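Local coordinates for putative uncharacterized protein (Leishmania major, PDB 3M3I) that is of unknown function but belongs to the DUF985 family of the cupin superfamily and is found as an assembly of two copies, at residues A[43-48]-A[57-62]; A[76-81]-A[176-181]; A[82-87]-A[148-153]; A[98-103]-A[125-130]. One frame throughout, in Å; residues are numbered along the deposited sequence.

Contact 1: residues A[43-48]-A[57-62]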
loop_
_atom_site.group_PDB
_atom_site.type_symbol
_atom_site.label_atom_id
_atom_site.label_comp_id
_atom_site.label_asym_id
_atom_site.label_seq_id
_atom_site.Cartn_x
_atom_site.Cartn_y
_atom_site.Cartn_z
ATOM N N VAL A 43 -2.538 -10.765 -1.095
ATOM C CA VAL A 43 -3.980 -10.857 -1.250
ATOM C C VAL A 43 -4.450 -10.445 -2.627
ATOM O O VAL A 43 -3.787 -9.693 -3.337
ATOM C CB VAL A 43 -4.746 -10.039 -0.192
ATOM C CG1 VAL A 43 -4.274 -10.425 1.206
ATOM C CG2 VAL A 43 -4.588 -8.552 -0.438
ATOM N N ARG A 44 -5.627 -10.965 -2.954
ATOM C CA ARG A 44 -6.340 -10.707 -4.187
ATOM C C ARG A 44 -7.834 -10.483 -3.842
ATOM O O ARG A 44 -8.494 -11.380 -3.331
ATOM C CB ARG A 44 -6.154 -11.914 -5.125
ATOM C CG ARG A 44 -4.927 -11.791 -6.045
ATOM C CD ARG A 44 -4.115 -13.072 -6.216
ATOM N NE ARG A 44 -4.805 -14.092 -7.009
ATOM C CZ ARG A 44 -4.950 -14.070 -8.335
ATOM N NH1 ARG A 44 -4.478 -13.055 -9.063
ATOM N NH2 ARG A 44 -5.591 -15.071 -8.940
ATOM N N SER A 45 -8.346 -9.285 -4.099
ATOM C CA SER A 45 -9.773 -8.972 -3.896
ATOM C C SER A 45 -10.725 -10.098 -4.303
ATOM O O SER A 45 -10.575 -10.704 -5.356
ATOM C CB SER A 45 -10.159 -7.706 -4.685
ATOM O OG SER A 45 -11.550 -7.379 -4.524
ATOM N N ALA A 46 -11.723 -10.351 -3.463
ATOM C CA ALA A 46 -12.799 -11.278 -3.798
ATOM C C ALA A 46 -13.661 -10.740 -4.946
ATOM O O ALA A 46 -14.232 -11.516 -5.707
ATOM C CB ALA A 46 -13.659 -11.533 -2.573
ATOM N N HIS A 47 -13.737 -9.410 -5.056
ATOM C CA HIS A 47 -14.647 -8.708 -5.965
ATOM C C HIS A 47 -13.940 -8.379 -7.282
ATOM O O HIS A 47 -12.839 -7.834 -7.281
ATOM C CB HIS A 47 -15.131 -7.427 -5.279
ATOM C CG HIS A 47 -15.987 -6.539 -6.135
ATOM N ND1 HIS A 47 -17.324 -6.783 -6.361
ATOM C CD2 HIS A 47 -15.706 -5.377 -6.774
ATOM C CE1 HIS A 47 -17.821 -5.827 -7.122
ATOM N NE2 HIS A 47 -16.862 -4.958 -7.384
ATOM N N LYS A 48 -14.585 -8.717 -8.395
ATOM C CA LYS A 48 -14.041 -8.490 -9.729
ATOM C C LYS A 48 -14.618 -7.227 -10.382
ATOM O O LYS A 48 -15.769 -6.865 -10.153
ATOM C CB LYS A 48 -14.346 -9.694 -10.627
ATOM C CG LYS A 48 -13.588 -10.967 -10.275
ATOM C CD LYS A 48 -13.365 -11.819 -11.529
ATOM C CE LYS A 48 -12.367 -12.972 -11.323
ATOM N NZ LYS A 48 -12.984 -14.348 -11.356
ATOM N N ARG A 57 -11.011 -8.303 -13.964
ATOM C CA ARG A 57 -9.843 -8.385 -13.098
ATOM C C ARG A 57 -10.315 -8.260 -11.664
ATOM O O ARG A 57 -11.430 -7.795 -11.413
ATOM C CB ARG A 57 -8.892 -7.257 -13.417
ATOM C CG ARG A 57 -8.333 -7.281 -14.830
ATOM C CD ARG A 57 -7.180 -8.256 -14.976
ATOM N NE ARG A 57 -6.698 -8.302 -16.357
ATOM C CZ ARG A 57 -7.193 -9.101 -17.308
ATOM N NH1 ARG A 57 -8.186 -9.941 -17.040
ATOM N NH2 ARG A 57 -6.687 -9.054 -18.540
ATOM N N HIS A 58 -9.497 -8.705 -10.725
ATOM C CA HIS A 58 -9.739 -8.432 -9.315
ATOM C C HIS A 58 -9.686 -6.914 -9.086
ATOM O O HIS A 58 -8.912 -6.221 -9.748
ATOM C CB HIS A 58 -8.678 -9.126 -8.441
ATOM C CG HIS A 58 -8.704 -10.622 -8.537
ATOM N ND1 HIS A 58 -7.868 -11.333 -9.372
ATOM C CD2 HIS A 58 -9.489 -11.537 -7.922
ATOM C CE1 HIS A 58 -8.135 -12.623 -9.252
ATOM N NE2 HIS A 58 -9.115 -12.773 -8.377
ATOM N N ALA A 59 -10.512 -6.404 -8.171
ATOM C CA ALA A 59 -10.466 -4.988 -7.819
ATOM C C ALA A 59 -9.022 -4.551 -7.621
ATOM O O ALA A 59 -8.574 -3.583 -8.221
ATOM C CB ALA A 59 -11.277 -4.699 -6.559
ATOM N N TYR A 60 -8.315 -5.282 -6.763
ATOM C CA TYR A 60 -6.898 -5.065 -6.514
ATOM C C TYR A 60 -6.201 -6.398 -6.285
ATOM O O TYR A 60 -6.835 -7.402 -5.987
ATOM C CB TYR A 60 -6.693 -4.176 -5.294
ATOM C CG TYR A 60 -7.098 -4.843 -4.000
ATOM C CD1 TYR A 60 -6.175 -5.508 -3.218
ATOM C CD2 TYR A 60 -8.410 -4.822 -3.570
ATOM C CE1 TYR A 60 -6.552 -6.131 -2.052
ATOM C CE2 TYR A 60 -8.793 -5.449 -2.391
ATOM C CZ TYR A 60 -7.856 -6.105 -1.641
ATOM O OH TYR A 60 -8.230 -6.725 -0.473
ATOM N N THR A 61 -4.886 -6.375 -6.438
ATOM C CA THR A 61 -4.000 -7.461 -6.086
ATOM C C THR A 61 -2.826 -6.785 -5.413
ATOM O O THR A 61 -2.490 -5.665 -5.768
ATOM C CB THR A 61 -3.531 -8.249 -7.328
ATOM O OG1 THR A 61 -2.915 -7.367 -8.261
ATOM C CG2 THR A 61 -4.700 -8.953 -8.024
ATOM N N THR A 62 -2.225 -7.433 -4.416
ATOM C CA THR A 62 -1.066 -6.850 -3.709
ATOM C C THR A 62 0.085 -7.835 -3.661
ATOM O O THR A 62 -0.114 -9.044 -3.815
ATOM C CB THR A 62 -1.372 -6.411 -2.239
ATOM O OG1 THR A 62 -1.181 -7.524 -1.362
ATOM C CG2 THR A 62 -2.791 -5.867 -2.077
#
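Ser45 and Tyr60 meet where two short antiparallel ladders of the cupin sheet, one residue out of step with each other, are separated by loops, an example of how a break between ladders can be filled by side chains. On the tight side, Tyr60 CG stands between the backbone N and the carbonyl carbon (chi1 68°), and the ring beyond it has Ser45 over one face, Ser45 CB lying 3.5 Å from Tyr60 CE2. Val43 CG2 comes to the ring edge at Tyr60 CE1 and also packs on Thr62 CG2. Backbone bonds flank this packing: Thr62 N to Val43 O, Ser45 N to Tyr60 O, and beyond the break Ala59 N to His47 O at 2.9 Å. Ser45 OG accepts from His47 N at 3.0 Å, an ST turn that bends the chain between the two ladders, and the same oxygen rests 3.4 Å from Ala59 CB.

The other side is looser and nearer solvent. The Arg44 guanidinium has His58 CE1 over one face, toward its rim, with the two planes 57° apart. Lys48, an exposed residue, sends its chain past His58, Lys48 CE lying 4.4 Å from His58 NE2.

Beyond the segments, Tyr60 OH hydrogen-bonds Asp81 of the second subunit. Within the chain, residues 57-62 are flanked by strand 172-179, with Thr61 packing on Val178 and Thr62 on Ile177.

Contact 2: residues A[76-81]-A[176-181]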
loop_
_atom_site.group_PDB
_atom_site.type_symbol
_atom_site.label_atom_id
_atom_site.label_comp_id
_atom_site.label_asym_id
_atom_site.label_seq_id
_atom_site.Cartn_x
_atom_site.Cartn_y
_atom_site.Cartn_z
ATOM N N HIS A 76 9.242 -2.657 -17.773
ATOM C CA HIS A 76 8.025 -3.377 -18.121
ATOM C C HIS A 76 6.826 -2.419 -18.125
ATOM O O HIS A 76 6.946 -1.242 -17.758
ATOM C CB HIS A 76 7.793 -4.512 -17.127
ATOM C CG HIS A 76 7.589 -4.047 -15.722
ATOM N ND1 HIS A 76 8.622 -3.595 -14.931
ATOM C CD2 HIS A 76 6.468 -3.945 -14.972
ATOM C CE1 HIS A 76 8.149 -3.247 -13.749
ATOM N NE2 HIS A 76 6.844 -3.446 -13.748
ATOM N N ARG A 77 5.675 -2.915 -18.537
ATOM C CA ARG A 77 4.503 -2.076 -18.617
ATOM C C ARG A 77 3.252 -2.834 -18.160
ATOM O O ARG A 77 3.117 -4.034 -18.406
ATOM C CB ARG A 77 4.345 -1.533 -20.037
ATOM C CG ARG A 77 3.127 -0.646 -20.254
ATOM C CD ARG A 77 2.654 -0.741 -21.675
ATOM N NE ARG A 77 3.427 0.101 -22.574
ATOM C CZ ARG A 77 3.688 -0.177 -23.847
ATOM N NH1 ARG A 77 3.285 -1.309 -24.408
ATOM N NH2 ARG A 77 4.380 0.688 -24.564
ATOM N N LEU A 78 2.363 -2.114 -17.476
ATOM C CA LEU A 78 1.100 -2.653 -17.000
ATOM C C LEU A 78 0.009 -1.890 -17.726
ATOM O O LEU A 78 0.296 -1.060 -18.571
ATOM C CB LEU A 78 0.977 -2.477 -15.481
ATOM C CG LEU A 78 1.996 -3.226 -14.612
ATOM C CD1 LEU A 78 2.026 -2.703 -13.187
ATOM C CD2 LEU A 78 1.724 -4.724 -14.597
ATOM N N CYS A 79 -1.240 -2.189 -17.430
ATOM C CA CYS A 79 -2.338 -1.382 -17.953
ATOM C C CYS A 79 -3.180 -0.742 -16.838
ATOM O O CYS A 79 -4.070 0.027 -17.122
ATOM C CB CYS A 79 -3.204 -2.205 -18.916
ATOM S SG CYS A 79 -4.627 -2.946 -18.169
ATOM N N SER A 80 -2.872 -1.051 -15.582
ATOM C CA SER A 80 -3.467 -0.383 -14.437
ATOM C C SER A 80 -2.378 0.294 -13.600
ATOM O O SER A 80 -1.204 -0.019 -13.748
ATOM C CB SER A 80 -4.228 -1.399 -13.591
ATOM O OG SER A 80 -5.165 -2.104 -14.378
ATOM N N ASP A 81 -2.786 1.226 -12.732
ATOM C CA ASP A 81 -1.876 1.917 -11.809
ATOM C C ASP A 81 -1.273 0.931 -10.826
ATOM O O ASP A 81 -1.930 -0.023 -10.418
ATOM C CB ASP A 81 -2.609 2.963 -10.957
ATOM C CG ASP A 81 -3.212 4.086 -11.759
ATOM O OD1 ASP A 81 -4.097 4.764 -11.205
ATOM O OD2 ASP A 81 -2.815 4.311 -12.920
ATOM N N CYS A 176 3.631 -3.514 -3.180
ATOM C CA CYS A 176 3.004 -2.958 -4.364
ATOM C C CYS A 176 1.538 -3.374 -4.434
ATOM O O CYS A 176 1.192 -4.516 -4.143
ATOM C CB CYS A 176 3.724 -3.428 -5.617
ATOM S SG CYS A 176 5.477 -3.081 -5.647
ATOM N N ILE A 177 0.675 -2.445 -4.835
ATOM C CA ILE A 177 -0.741 -2.758 -5.065
ATOM C C ILE A 177 -1.094 -2.350 -6.481
ATOM O O ILE A 177 -0.907 -1.207 -6.834
ATOM C CB ILE A 177 -1.641 -2.009 -4.061
ATOM C CG1 ILE A 177 -1.177 -2.282 -2.635
ATOM C CG2 ILE A 177 -3.092 -2.416 -4.194
ATOM C CD1 ILE A 177 -1.884 -1.410 -1.637
ATOM N N VAL A 178 -1.562 -3.288 -7.300
ATOM C CA VAL A 178 -2.059 -2.958 -8.631
ATOM C C VAL A 178 -3.579 -2.967 -8.590
ATOM O O VAL A 178 -4.168 -3.904 -8.074
ATOM C CB VAL A 178 -1.539 -3.932 -9.706
ATOM C CG1 VAL A 178 -1.866 -3.401 -11.097
ATOM C CG2 VAL A 178 -0.044 -4.150 -9.558
ATOM N N SER A 179 -4.201 -1.894 -9.080
ATOM C CA SER A 179 -5.669 -1.761 -9.096
ATOM C C SER A 179 -6.173 -0.900 -10.255
ATOM O O SER A 179 -5.784 0.270 -10.377
ATOM C CB SER A 179 -6.189 -1.161 -7.797
ATOM O OG SER A 179 -7.573 -0.859 -7.902
ATOM N N PRO A 180 -7.056 -1.470 -11.104
ATOM C CA PRO A 180 -7.550 -2.846 -11.071
ATOM C C PRO A 180 -6.421 -3.887 -11.193
ATOM O O PRO A 180 -5.351 -3.584 -11.703
ATOM C CB PRO A 180 -8.517 -2.892 -12.266
ATOM C CG PRO A 180 -8.966 -1.508 -12.427
ATOM C CD PRO A 180 -7.761 -0.680 -12.134
ATOM N N GLY A 181 -6.684 -5.107 -10.731
ATOM C CA GLY A 181 -5.640 -6.047 -10.321
ATOM C C GLY A 181 -4.658 -6.513 -11.377
ATOM O O GLY A 181 -4.904 -6.398 -12.583
HETATM O O HOH W 1 -5.953 -4.651 -14.788
HETATM O O HOH W 2 -5.618 1.994 -12.418
#
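Ser80 and Pro180 touch where the chain enters strand 81-87 of the cupin sheet beside the end of its antiparallel neighbour, strand 172-179, and the junction illustrates how a small polar side chain and bound water can join a strand end to a loop. Ser80 CB comes first: it lies 3.1 Å from Pro180 O, and 4.0 Å from Val178 CG1 it also borders the apolar side of the strand. One bond further is the tip, OG, turned anti to the carbonyl carbon (chi1 -54°). Ser80 OG lies 3.1 Å from Pro180 O and meets the proline ring at Pro180 CD, 3.7 Å away. The same OG receives a hydrogen bond of 2.7 Å from a water that also reaches Gly181 O, and it has a further hydrogen-bonding partner in Glu52. The peptide bond before Pro180 is cis.

Nearby, Leu78 CD1 makes a thin apolar contact with Val178 CG2, and Leu78 is backed by Phe182 and Phe156. Ser179 OG is hydrogen-bonded to Ala59 O of its own chain and also to Ser179 OG of the second subunit, and Pro180 packs on His47 of the second subunit.

Directly between the backbones, Ser179 N donates to Asp81 O at 3.2 Å, nearly straight at 161°. In place of a second direct bond, a water accepts a hydrogen bond from Asp81 N at 3.0 Å and donates one to Ser179 O at 2.7 Å.

Contact 3: residues A[82-87]-A[148-153]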
loop_
_atom_site.group_PDB
_atom_site.type_symbol
_atom_site.label_atom_id
_atom_site.label_comp_id
_atom_site.label_asym_id
_atom_site.label_seq_id
_atom_site.Cartn_x
_atom_site.Cartn_y
_atom_site.Cartn_z
ATOM N N GLU A 82 -0.039 1.186 -10.417
ATOM C CA GLU A 82 0.598 0.407 -9.375
ATOM C C GLU A 82 1.196 1.321 -8.296
ATOM O O GLU A 82 2.021 2.187 -8.583
ATOM C CB GLU A 82 1.676 -0.472 -9.978
ATOM C CG GLU A 82 2.363 -1.343 -8.946
ATOM C CD GLU A 82 3.400 -2.263 -9.541
ATOM O OE1 GLU A 82 4.168 -1.816 -10.422
ATOM O OE2 GLU A 82 3.442 -3.427 -9.105
ATOM N N THR A 83 0.783 1.100 -7.054
ATOM C CA THR A 83 1.175 1.959 -5.944
ATOM C C THR A 83 2.242 1.258 -5.110
ATOM O O THR A 83 2.049 0.116 -4.696
ATOM C CB THR A 83 -0.055 2.331 -5.050
ATOM O OG1 THR A 83 -1.011 3.079 -5.819
ATOM C CG2 THR A 83 0.372 3.151 -3.868
ATOM N N TRP A 84 3.343 1.967 -4.859
ATOM C CA TRP A 84 4.530 1.452 -4.166
ATOM C C TRP A 84 4.694 2.057 -2.767
ATOM O O TRP A 84 4.866 3.249 -2.658
ATOM C CB TRP A 84 5.768 1.823 -4.979
ATOM C CG TRP A 84 5.828 1.136 -6.277
ATOM C CD1 TRP A 84 4.984 1.300 -7.333
ATOM C CD2 TRP A 84 6.793 0.164 -6.678
ATOM N NE1 TRP A 84 5.356 0.483 -8.368
ATOM C CE2 TRP A 84 6.462 -0.232 -7.991
ATOM C CE3 TRP A 84 7.898 -0.420 -6.050
ATOM C CZ2 TRP A 84 7.190 -1.182 -8.690
ATOM C CZ3 TRP A 84 8.635 -1.359 -6.746
ATOM C CH2 TRP A 84 8.276 -1.735 -8.060
ATOM N N MET A 85 4.697 1.228 -1.720
ATOM C CA MET A 85 4.782 1.675 -0.321
ATOM C C MET A 85 6.079 1.208 0.335
ATOM O O MET A 85 6.297 0.018 0.422
ATOM C CB MET A 85 3.642 1.075 0.504
ATOM C CG MET A 85 2.397 1.911 0.623
ATOM S SD MET A 85 1.194 1.755 -0.694
ATOM C CE MET A 85 1.159 -0.001 -1.050
ATOM N N TYR A 86 6.891 2.135 0.841
ATOM C CA TYR A 86 8.146 1.814 1.509
ATOM C C TYR A 86 7.960 1.125 2.890
ATOM O O TYR A 86 7.192 1.587 3.719
ATOM C CB TYR A 86 8.992 3.085 1.688
ATOM C CG TYR A 86 10.237 2.862 2.521
ATOM C CD1 TYR A 86 10.181 2.915 3.918
ATOM C CD2 TYR A 86 11.466 2.566 1.919
ATOM C CE1 TYR A 86 11.316 2.710 4.694
ATOM C CE2 TYR A 86 12.621 2.353 2.694
ATOM C CZ TYR A 86 12.530 2.418 4.079
ATOM O OH TYR A 86 13.632 2.192 4.861
ATOM N N HIS A 87 8.695 0.030 3.114
ATOM C CA HIS A 87 8.668 -0.716 4.385
ATOM C C HIS A 87 10.017 -0.722 5.098
ATOM O O HIS A 87 10.071 -0.500 6.307
ATOM C CB HIS A 87 8.246 -2.165 4.150
ATOM C CG HIS A 87 6.800 -2.332 3.808
ATOM N ND1 HIS A 87 5.799 -1.623 4.432
ATOM C CD2 HIS A 87 6.181 -3.166 2.940
ATOM C CE1 HIS A 87 4.628 -1.996 3.950
ATOM N NE2 HIS A 87 4.832 -2.931 3.045
ATOM N N TYR A 148 4.057 6.103 -3.607
ATOM C CA TYR A 148 4.039 6.654 -4.957
ATOM C C TYR A 148 3.352 5.677 -5.907
ATOM O O TYR A 148 3.482 4.461 -5.756
ATOM C CB TYR A 148 5.453 6.951 -5.443
ATOM C CG TYR A 148 5.500 7.413 -6.876
ATOM C CD1 TYR A 148 5.412 8.767 -7.200
ATOM C CD2 TYR A 148 5.595 6.496 -7.913
ATOM C CE1 TYR A 148 5.444 9.191 -8.528
ATOM C CE2 TYR A 148 5.624 6.910 -9.227
ATOM C CZ TYR A 148 5.543 8.251 -9.532
ATOM O OH TYR A 148 5.574 8.633 -10.848
ATOM N N THR A 149 2.630 6.229 -6.886
ATOM C CA THR A 149 1.804 5.474 -7.824
ATOM C C THR A 149 2.304 5.622 -9.258
ATOM O O THR A 149 2.382 6.726 -9.781
ATOM C CB THR A 149 0.329 5.920 -7.765
ATOM O OG1 THR A 149 -0.215 5.574 -6.495
ATOM C CG2 THR A 149 -0.504 5.237 -8.840
ATOM N N VAL A 150 2.625 4.488 -9.887
ATOM C CA VAL A 150 3.110 4.460 -11.261
ATOM C C VAL A 150 1.876 4.366 -12.141
ATOM O O VAL A 150 1.145 3.393 -12.044
ATOM C CB VAL A 150 4.047 3.256 -11.506
ATOM C CG1 VAL A 150 4.526 3.234 -12.944
ATOM C CG2 VAL A 150 5.231 3.311 -10.553
ATOM N N PRO A 151 1.615 5.386 -12.979
ATOM C CA PRO A 151 0.350 5.331 -13.710
ATOM C C PRO A 151 0.343 4.205 -14.737
ATOM O O PRO A 151 1.383 3.907 -15.322
ATOM C CB PRO A 151 0.275 6.698 -14.398
ATOM C CG PRO A 151 1.229 7.577 -13.635
ATOM C CD PRO A 151 2.330 6.651 -13.228
ATOM N N GLY A 152 -0.818 3.578 -14.920
ATOM C CA GLY A 152 -1.008 2.588 -15.966
ATOM C C GLY A 152 -0.569 3.135 -17.312
ATOM O O GLY A 152 -0.865 4.267 -17.661
ATOM N N GLY A 153 0.158 2.323 -18.061
ATOM C CA GLY A 153 0.635 2.695 -19.379
ATOM C C GLY A 153 2.058 3.192 -19.344
ATOM O O GLY A 153 2.661 3.367 -20.386
#
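In the antiparallel ladder that joins strands 81-87 and 147-150 of the cupin sheet, Thr83 stands opposite Thr149 and the two hydroxyls meet, showing how one ladder can present unlike chemistry on its two faces. Thr83 OG1 and Thr149 OG1 are hydrogen-bonded at 2.7 Å. Each has OG1 anti to its carbonyl carbon (chi1 -63° and -66°), which brings the oxygens together while each CG2 lies anti to its own backbone N.

The backbones on either side of this non-hydrogen-bonded pair are firmly joined. Glu82 and Val150 exchange two bonds, the shorter from Val150 N to Glu82 O at 2.7 Å; Trp84 N donates to Tyr148 O at the same length and almost straight (176°), and Tyr148 N returns a longer bond to Trp84 O.

The opposite face holds Glu82, Trp84, Tyr148 and Val150. Val150 CG2 packs against the pyrrole part of the Trp84 indole, 3.6 Å from NE1 and 3.8 Å from CD1, and the same methyl lies in plane at the edge of the Tyr148 ring. Trp84 NE1 also makes a weak bond, 3.3 Å, to Glu82 OE1.

Around the ladder, the threonine face meets Ile177 and Tyr60 of the second subunit, whereas Trp84 is packed by Leu92 and Leu94 of strand 92-98, Phe156 of strand 155-159 and Cys176 of strand 172-179.

Contact 4: residues A[98-103]-A[125-130]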
loop_
_atom_site.group_PDB
_atom_site.type_symbol
_atom_site.label_atom_id
_atom_site.label_comp_id
_atom_site.label_asym_id
_atom_site.label_seq_id
_atom_site.Cartn_x
_atom_site.Cartn_y
_atom_site.Cartn_z
ATOM N N LEU A 98 6.571 8.037 -18.548
ATOM C CA LEU A 98 5.113 8.156 -18.600
ATOM C C LEU A 98 4.655 8.139 -20.039
ATOM O O LEU A 98 5.340 8.673 -20.887
ATOM C CB LEU A 98 4.651 9.463 -17.951
ATOM C CG LEU A 98 5.118 9.776 -16.531
ATOM C CD1 LEU A 98 4.780 11.232 -16.207
ATOM C CD2 LEU A 98 4.481 8.840 -15.506
ATOM N N LYS A 99 3.500 7.538 -20.304
ATOM C CA LYS A 99 2.872 7.590 -21.631
ATOM C C LYS A 99 2.429 9.013 -21.964
ATOM O O LYS A 99 2.596 9.473 -23.083
ATOM C CB LYS A 99 1.671 6.647 -21.689
ATOM C CG LYS A 99 1.160 6.359 -23.079
ATOM C CD LYS A 99 0.129 5.245 -23.018
ATOM C CE LYS A 99 -0.258 4.731 -24.395
ATOM N NZ LYS A 99 -1.053 3.463 -24.314
ATOM N N ASP A 100 1.822 9.682 -20.991
ATOM C CA ASP A 100 1.682 11.146 -20.990
ATOM C C ASP A 100 1.977 11.601 -19.564
ATOM O O ASP A 100 1.901 10.789 -18.642
ATOM C CB ASP A 100 0.273 11.599 -21.374
ATOM C CG ASP A 100 -0.352 10.755 -22.461
ATOM O OD1 ASP A 100 -0.343 11.181 -23.639
ATOM O OD2 ASP A 100 -0.872 9.671 -22.132
ATOM N N PRO A 101 2.311 12.893 -19.363
ATOM C CA PRO A 101 2.372 13.473 -18.003
ATOM C C PRO A 101 1.162 13.119 -17.101
ATOM O O PRO A 101 0.353 13.982 -16.766
ATOM C CB PRO A 101 2.444 14.967 -18.282
ATOM C CG PRO A 101 3.192 15.051 -19.591
ATOM C CD PRO A 101 2.824 13.827 -20.386
ATOM N N GLN A 102 1.091 11.850 -16.681
ATOM C CA GLN A 102 -0.126 11.260 -16.104
ATOM C C GLN A 102 -0.097 11.104 -14.583
ATOM O O GLN A 102 -0.885 10.343 -14.018
ATOM C CB GLN A 102 -0.412 9.914 -16.789
ATOM C CG GLN A 102 -1.119 10.112 -18.124
ATOM C CD GLN A 102 -1.068 8.918 -19.040
ATOM O OE1 GLN A 102 -0.207 8.055 -18.913
ATOM N NE2 GLN A 102 -1.992 8.878 -20.001
ATOM N N ASP A 103 0.805 11.839 -13.937
ATOM C CA ASP A 103 0.871 11.919 -12.482
ATOM C C ASP A 103 -0.275 12.769 -11.948
ATOM O O ASP A 103 -0.812 12.486 -10.879
ATOM C CB ASP A 103 2.195 12.553 -12.030
ATOM C CG ASP A 103 3.420 11.711 -12.378
ATOM O OD1 ASP A 103 3.272 10.517 -12.707
ATOM O OD2 ASP A 103 4.545 12.249 -12.305
ATOM N N ARG A 125 0.255 14.626 -30.090
ATOM C CA ARG A 125 0.509 14.117 -28.749
ATOM C C ARG A 125 1.484 12.930 -28.763
ATOM O O ARG A 125 1.108 11.817 -28.383
ATOM C CB ARG A 125 -0.805 13.704 -28.078
ATOM N N PRO A 126 2.741 13.166 -29.199
ATOM C CA PRO A 126 3.789 12.130 -29.179
ATOM C C PRO A 126 4.026 11.586 -27.773
ATOM O O PRO A 126 4.233 12.372 -26.850
ATOM C CB PRO A 126 5.040 12.860 -29.692
ATOM C CG PRO A 126 4.711 14.315 -29.676
ATOM C CD PRO A 126 3.229 14.448 -29.746
ATOM N N LYS A 127 4.002 10.258 -27.626
ATOM C CA LYS A 127 3.995 9.595 -26.300
ATOM C C LYS A 127 5.388 9.313 -25.732
ATOM O O LYS A 127 6.396 9.418 -26.433
ATOM C CB LYS A 127 3.229 8.268 -26.360
ATOM C CG LYS A 127 1.854 8.338 -26.993
ATOM C CD LYS A 127 0.928 9.297 -26.259
ATOM C CE LYS A 127 -0.507 9.177 -26.750
ATOM N NZ LYS A 127 -1.308 10.380 -26.419
ATOM N N TYR A 128 5.416 8.963 -24.448
ATOM C CA TYR A 128 6.626 8.528 -23.738
ATOM C C TYR A 128 7.780 9.538 -23.701
ATOM O O TYR A 128 8.952 9.171 -23.798
ATOM C CB TYR A 128 7.072 7.154 -24.256
ATOM C CG TYR A 128 6.063 6.075 -23.908
ATOM C CD1 TYR A 128 5.942 5.610 -22.611
ATOM C CD2 TYR A 128 5.205 5.558 -24.862
ATOM C CE1 TYR A 128 5.017 4.655 -22.280
ATOM C CE2 TYR A 128 4.276 4.600 -24.530
ATOM C CZ TYR A 128 4.189 4.156 -23.235
ATOM O OH TYR A 128 3.269 3.200 -22.900
ATOM N N GLN A 129 7.442 10.804 -23.497
ATOM C CA GLN A 129 8.449 11.870 -23.516
ATOM C C GLN A 129 9.036 12.222 -22.163
ATOM O O GLN A 129 10.158 12.719 -22.107
ATOM C CB GLN A 129 7.876 13.136 -24.147
ATOM C CG GLN A 129 7.527 12.971 -25.601
ATOM C CD GLN A 129 7.568 14.269 -26.324
ATOM O OE1 GLN A 129 8.644 14.780 -26.633
ATOM N NE2 GLN A 129 6.397 14.834 -26.593
ATOM N N VAL A 130 8.295 11.963 -21.086
ATOM C CA VAL A 130 8.680 12.432 -19.755
ATOM C C VAL A 130 9.271 11.331 -18.872
ATOM O O VAL A 130 8.563 10.452 -18.398
ATOM C CB VAL A 130 7.486 13.118 -19.034
ATOM C CG1 VAL A 130 7.860 13.523 -17.615
ATOM C CG2 VAL A 130 7.033 14.346 -19.816
#
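Lys99 and Tyr128 make the broad apolar contact here: Lys99 CA sits over one face of the Tyr128 ring in a CH-pi interaction, 3.9 Å from its centroid. Lys99 CG, anti to the backbone N (chi1 -166°), continues across the phenol to 3.7 Å from Tyr128 CZ, and the extended chain runs on past the hydroxyl. The Tyr128 ring also meets that of Tyr199. A second apolar cluster gathers on Val130, whose CG2 is 3.9 Å from Pro101 CG and whose CG1 faces Leu98 CD1.

Backbone hydrogen bonds draw the segments together, Leu98 N to Val130 O at 3.1 Å and Tyr128 N to Lys99 O at 3.2 Å, the latter donor lying above the carbonyl plane. They close the base of the long connection between antiparallel strands 92-98 and 130-136, as two loop arms leaving a hairpin; residues 107-124, farther out in that connection, are not modelled. Among the side chains, Tyr128 OH is hydrogen-bonded to Gly153 O.

Charge supplies the remaining link, toward the exposed side. Lys127 NZ forms a salt bridge with Asp100 OD1 at 3.0 Å, approaching the syn lone pair.

Overall arrangement
From the N terminus, contact 1 comes first and closes the short excursion 49-56, which includes part of strand 48-50, between strands 38-44 and 56-67. Contact 2 opens after it and closes the longest loop, from 76-81 to 176-181; contact 3 lies inside that loop and contact 4 inside contact 3, so these three are nested and none crosses another. Contacts 1, 2 and 3 follow neighbouring strands of one sheet: 56-67 pairs with 172-179, which pairs with 81-87, and all three touch the second subunit. Contact 2 reaches both sheets, since strand 76-77 is in the five-stranded one. Contact 4, about 28 Å from contact 1 between centres, lies in the loops joining strands 92-98 and 130-136 at one edge of that other sheet and touches contact 3.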